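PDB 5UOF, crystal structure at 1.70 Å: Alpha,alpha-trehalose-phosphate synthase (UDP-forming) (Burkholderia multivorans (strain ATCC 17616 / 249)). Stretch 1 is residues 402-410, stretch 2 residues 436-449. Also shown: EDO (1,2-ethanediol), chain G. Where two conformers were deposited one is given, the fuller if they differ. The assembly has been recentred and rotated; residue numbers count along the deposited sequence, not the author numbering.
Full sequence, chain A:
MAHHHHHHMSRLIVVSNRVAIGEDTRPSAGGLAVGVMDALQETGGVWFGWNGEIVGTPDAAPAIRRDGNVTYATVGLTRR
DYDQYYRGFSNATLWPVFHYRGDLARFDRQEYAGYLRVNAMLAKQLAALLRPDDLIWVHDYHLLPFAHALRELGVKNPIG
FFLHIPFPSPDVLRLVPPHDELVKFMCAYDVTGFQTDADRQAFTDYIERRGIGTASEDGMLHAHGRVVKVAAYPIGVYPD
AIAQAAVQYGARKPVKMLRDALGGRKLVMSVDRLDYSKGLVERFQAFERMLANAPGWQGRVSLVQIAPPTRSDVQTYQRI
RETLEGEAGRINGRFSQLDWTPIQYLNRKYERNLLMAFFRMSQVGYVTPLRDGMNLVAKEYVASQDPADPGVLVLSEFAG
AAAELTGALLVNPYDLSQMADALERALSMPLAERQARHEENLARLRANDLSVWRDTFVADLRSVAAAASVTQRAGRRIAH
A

Stretch 1 402-410: AAELTGALL
Stretch 2 (436-449) ARHEENLARLRAND

A short, mostly irregular segment lies here along one side of a helix. Stretch 1 leaves a 3-10 segment at Ala402 and Ala403, passes through a type I beta turn from Leu405 to Ala408, and enters a strand at Leu409. Stretch 2 is helical from Ala436 to Ala447, and Asn448 (phi/psi -135/59) is the first residue to leave helical geometry. The two chains run in opposite senses: the CA atoms of Glu404 and Arg444 lie 6.5 Å apart, those of Leu405 and Asn441 5.0 Å, and those of Gly407 and Arg437 only 4.2 Å. The contact between them buries 631 Å², both sides summed.

The turn has phi/psi of -70/-13 at Thr406 and -86/-7 at Gly407, and is closed by Ala408 N donating to Leu405 O at 3.1 Å. That leaves Gly407 N free, and Asn441 (chi1 m, chi2 -18°) satisfies it: Gly407 N donates to Asn441 OD1 at 2.7 Å. Glycine suits this closest approach because a CB would point toward the helix and lie 2.4 Å from Arg437 O, a clash. The carbonyl of the same residue is also satisfied, since Arg437 NH1 donates to Gly407 O at 3.0 Å. The CB of Arg437 points toward stretch 1, and the side chain is extended (chi1 m, chi2 and chi3 t, chi4 -83°), placing Gly407 O near the guanidinium plane while Leu409 CD2 covers one face, 3.7 Å from Arg437 CZ. Its NE and NH2 are bonded elsewhere in the structure. Water 6 accepts from Arg437 NH1 (2.9 Å) and donates to Thr406 O and Ala408 O, both at 3.0 Å.

Thr406 (chi1 p) donates from OG1 to Glu440 OE2 at 2.6 Å. This is a short hydroxyl–carboxylate bond; Glu440 makes it with chi1 and chi2 both t and chi3 -14°. Water 5 donates to Thr406 OG1 (2.7 Å) and accepts from Arg444 NH1 (2.9 Å), so the hydroxyl is both donor and acceptor.

Arg444 folds back with chi1, chi2 and chi3 all m and chi4 -92°, bringing one guanidinium face over Glu404 O. Arg444 CG is 3.4 Å from Glu404 O, but the charged group works across the interface through water. Water 1 bridges Arg444 NH2 (2.9 Å) to Ala403 O (3.0 Å), and water 2 links Arg444 NH1 (2.8 Å) to the same Ala403 O (3.3 Å). Water 4 accepts from Arg444 NH2 (3.3 Å) and donates to Glu404 OE2 (2.7 Å).

Glu404 (chi1 m, chi2 t, chi3 -90°) is buried and its CB points sideways, but the carboxylate comes nearer the helix, where Asn448 ND2 donates to Glu404 OE2 at 2.7 Å and 162°. An amide suits this place, giving Asn448 (chi1 t, chi2 34°) a neutral donor for the carboxylate; Glu404 OE1 is satisfied elsewhere. Beneath these polar contacts, Leu405 and Leu445, both m,t, meet CD2 to CD2 at 3.8 Å, an apolar contact that asks for no hydrogen-bonding partner.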

# COMPACT_ATOMS: atom_id res chain seq x y z
N ALA A 402 11.69 -14.63 -1.76
CA ALA A 402 12.56 -14.28 -0.64
C ALA A 402 12.26 -15.08 0.61
O ALA A 402 13.14 -15.25 1.46
CB ALA A 402 12.45 -12.78 -0.34
N ALA A 403 11.03 -15.59 0.76
CA ALA A 403 10.71 -16.41 1.92
C ALA A 403 11.43 -17.75 1.88
O ALA A 403 11.58 -18.39 2.93
CB ALA A 403 9.20 -16.63 1.99
N GLU A 404 11.88 -18.17 0.71
CA GLU A 404 12.54 -19.46 0.53
C GLU A 404 14.04 -19.34 0.29
O GLU A 404 14.82 -20.12 0.85
CB GLU A 404 11.92 -20.21 -0.66
CG GLU A 404 10.47 -20.61 -0.46
CD GLU A 404 9.85 -21.20 -1.72
OE1 GLU A 404 9.27 -20.43 -2.53
OE2 GLU A 404 9.95 -22.44 -1.89
N LEU A 405 14.45 -18.38 -0.54
CA LEU A 405 15.84 -18.27 -0.97
C LEU A 405 16.63 -17.47 0.07
O LEU A 405 17.09 -16.35 -0.16
CB LEU A 405 15.91 -17.64 -2.36
CG LEU A 405 15.16 -18.45 -3.44
CD1 LEU A 405 15.26 -17.78 -4.80
CD2 LEU A 405 15.66 -19.90 -3.51
N THR A 406 16.80 -18.10 1.23
CA THR A 406 17.45 -17.44 2.35
C THR A 406 18.94 -17.23 2.13
O THR A 406 19.55 -16.46 2.88
CB THR A 406 17.22 -18.26 3.63
OG1 THR A 406 17.67 -19.60 3.43
CG2 THR A 406 15.73 -18.27 3.99
N GLY A 407 19.53 -17.87 1.12
CA GLY A 407 20.92 -17.64 0.78
C GLY A 407 21.15 -16.46 -0.15
O GLY A 407 22.29 -16.11 -0.43
N ALA A 408 20.08 -15.86 -0.67
CA ALA A 408 20.23 -14.63 -1.44
C ALA A 408 20.71 -13.50 -0.54
O ALA A 408 20.51 -13.52 0.67
CB ALA A 408 18.91 -14.22 -2.09
N LEU A 409 21.38 -12.53 -1.16
CA LEU A 409 21.57 -11.22 -0.54
C LEU A 409 20.25 -10.50 -0.70
O LEU A 409 19.91 -10.06 -1.80
CB LEU A 409 22.72 -10.46 -1.19
CG LEU A 409 24.15 -10.96 -0.94
CD1 LEU A 409 25.17 -10.06 -1.64
CD2 LEU A 409 24.46 -11.02 0.57
N LEU A 410 19.48 -10.41 0.38
CA LEU A 410 18.16 -9.78 0.34
C LEU A 410 18.29 -8.27 0.49
O LEU A 410 19.01 -7.80 1.38
CB LEU A 410 17.27 -10.33 1.45
CG LEU A 410 17.03 -11.83 1.32
CD1 LEU A 410 16.51 -12.41 2.63
CD2 LEU A 410 16.05 -12.11 0.17
N ALA A 436 28.23 -21.73 0.04
CA ALA A 436 27.33 -21.94 1.17
C ALA A 436 25.95 -21.39 0.86
O ALA A 436 24.94 -22.07 1.06
CB ALA A 436 27.91 -21.30 2.44
N ARG A 437 25.90 -20.17 0.32
CA ARG A 437 24.61 -19.57 -0.02
C ARG A 437 23.92 -20.32 -1.15
O ARG A 437 22.70 -20.53 -1.11
CB ARG A 437 24.81 -18.10 -0.41
CG ARG A 437 25.27 -17.22 0.74
CD ARG A 437 25.59 -15.83 0.26
NE ARG A 437 25.80 -14.96 1.41
CZ ARG A 437 24.82 -14.36 2.08
NH1 ARG A 437 23.55 -14.51 1.71
NH2 ARG A 437 25.10 -13.61 3.14
N HIS A 438 24.68 -20.71 -2.16
CA HIS A 438 24.10 -21.45 -3.28
C HIS A 438 23.49 -22.76 -2.81
O HIS A 438 22.36 -23.10 -3.19
CB HIS A 438 25.15 -21.71 -4.36
CG HIS A 438 24.63 -22.56 -5.47
ND1 HIS A 438 23.72 -22.09 -6.39
CD2 HIS A 438 24.85 -23.86 -5.78
CE1 HIS A 438 23.41 -23.06 -7.23
NE2 HIS A 438 24.08 -24.14 -6.88
N GLU A 439 24.23 -23.53 -1.99
CA GLU A 439 23.71 -24.82 -1.58
C GLU A 439 22.53 -24.66 -0.65
O GLU A 439 21.62 -25.49 -0.65
CB GLU A 439 24.81 -25.67 -0.93
CG GLU A 439 25.95 -26.02 -1.88
CD GLU A 439 25.52 -26.97 -2.99
OE1 GLU A 439 24.58 -27.77 -2.76
OE2 GLU A 439 26.13 -26.92 -4.09
N GLU A 440 22.53 -23.61 0.17
CA GLU A 440 21.36 -23.29 0.99
C GLU A 440 20.13 -23.07 0.12
O GLU A 440 19.06 -23.65 0.37
CB GLU A 440 21.68 -22.06 1.84
CG GLU A 440 20.55 -21.55 2.69
CD GLU A 440 20.99 -20.37 3.55
OE1 GLU A 440 22.21 -20.14 3.66
OE2 GLU A 440 20.14 -19.66 4.09
N ASN A 441 20.26 -22.25 -0.93
CA ASN A 441 19.14 -21.99 -1.82
C ASN A 441 18.76 -23.22 -2.62
O ASN A 441 17.57 -23.52 -2.79
CB ASN A 441 19.48 -20.83 -2.77
CG ASN A 441 19.38 -19.48 -2.09
OD1 ASN A 441 18.77 -19.35 -1.04
ND2 ASN A 441 19.99 -18.46 -2.69
N LEU A 442 19.75 -23.95 -3.14
CA LEU A 442 19.46 -25.11 -3.98
C LEU A 442 18.73 -26.19 -3.19
O LEU A 442 17.84 -26.87 -3.73
CB LEU A 442 20.77 -25.65 -4.56
CG LEU A 442 20.68 -26.90 -5.42
CD1 LEU A 442 19.71 -26.69 -6.58
CD2 LEU A 442 22.07 -27.25 -5.94
N ALA A 443 19.08 -26.37 -1.91
CA ALA A 443 18.37 -27.34 -1.09
C ALA A 443 16.90 -26.97 -0.94
O ALA A 443 16.03 -27.83 -1.00
CB ALA A 443 19.04 -27.47 0.27
N ARG A 444 16.62 -25.67 -0.78
CA ARG A 444 15.23 -25.23 -0.71
C ARG A 444 14.51 -25.46 -2.04
O ARG A 444 13.34 -25.89 -2.06
CB ARG A 444 15.16 -23.75 -0.32
CG ARG A 444 15.69 -23.42 1.09
CD ARG A 444 14.89 -24.12 2.19
NE ARG A 444 13.47 -23.77 2.19
CZ ARG A 444 12.93 -22.77 2.90
NH1 ARG A 444 13.70 -22.01 3.67
NH2 ARG A 444 11.62 -22.54 2.82
N LEU A 445 15.18 -25.19 -3.16
CA LEU A 445 14.53 -25.43 -4.46
C LEU A 445 14.21 -26.90 -4.64
O LEU A 445 13.17 -27.26 -5.20
CB LEU A 445 15.42 -24.96 -5.61
CG LEU A 445 15.71 -23.46 -5.67
CD1 LEU A 445 16.66 -23.15 -6.82
CD2 LEU A 445 14.40 -22.68 -5.83
N ARG A 446 15.11 -27.78 -4.18
CA ARG A 446 14.89 -29.21 -4.38
C ARG A 446 13.80 -29.75 -3.47
O ARG A 446 13.16 -30.75 -3.81
CB ARG A 446 16.19 -29.97 -4.15
CG ARG A 446 17.19 -29.81 -5.29
CD ARG A 446 18.48 -30.55 -4.96
NE ARG A 446 19.36 -30.64 -6.12
CZ ARG A 446 20.69 -30.71 -6.05
NH1 ARG A 446 21.30 -30.70 -4.87
NH2 ARG A 446 21.40 -30.79 -7.17
N ALA A 447 13.59 -29.12 -2.31
CA ALA A 447 12.57 -29.57 -1.37
C ALA A 447 11.20 -29.01 -1.68
O ALA A 447 10.21 -29.47 -1.11
CB ALA A 447 12.96 -29.20 0.06
N ASN A 448 11.11 -28.02 -2.56
CA ASN A 448 9.84 -27.47 -3.01
C ASN A 448 9.90 -27.30 -4.53
O ASN A 448 9.77 -26.20 -5.07
CB ASN A 448 9.53 -26.14 -2.33
CG ASN A 448 8.22 -25.55 -2.80
OD1 ASN A 448 7.29 -26.30 -3.09
ND2 ASN A 448 8.16 -24.22 -2.92
N ASP A 449 10.13 -28.41 -5.24
CA ASP A 449 10.16 -28.31 -6.69
C ASP A 449 8.72 -28.22 -7.22
O ASP A 449 7.75 -28.31 -6.46
CB ASP A 449 10.98 -29.45 -7.31
CG ASP A 449 10.29 -30.82 -7.31
OD1 ASP A 449 9.06 -30.93 -7.14
OD2 ASP A 449 11.00 -31.82 -7.51
C1 EDO G . 9.49 -33.27 -4.24
O1 EDO G . 10.18 -33.50 -5.48
C2 EDO G . 10.28 -32.28 -3.38
O2 EDO G . 10.51 -31.06 -4.09
O HOH W 1 9.62 -20.56 3.55
O HOH W 2 12.74 -20.11 5.48
O HOH W 3 10.78 -23.66 -4.94
O HOH W 4 9.73 -23.74 0.46
O HOH W 5 16.51 -21.91 4.25
O HOH W 6 21.35 -14.16 3.53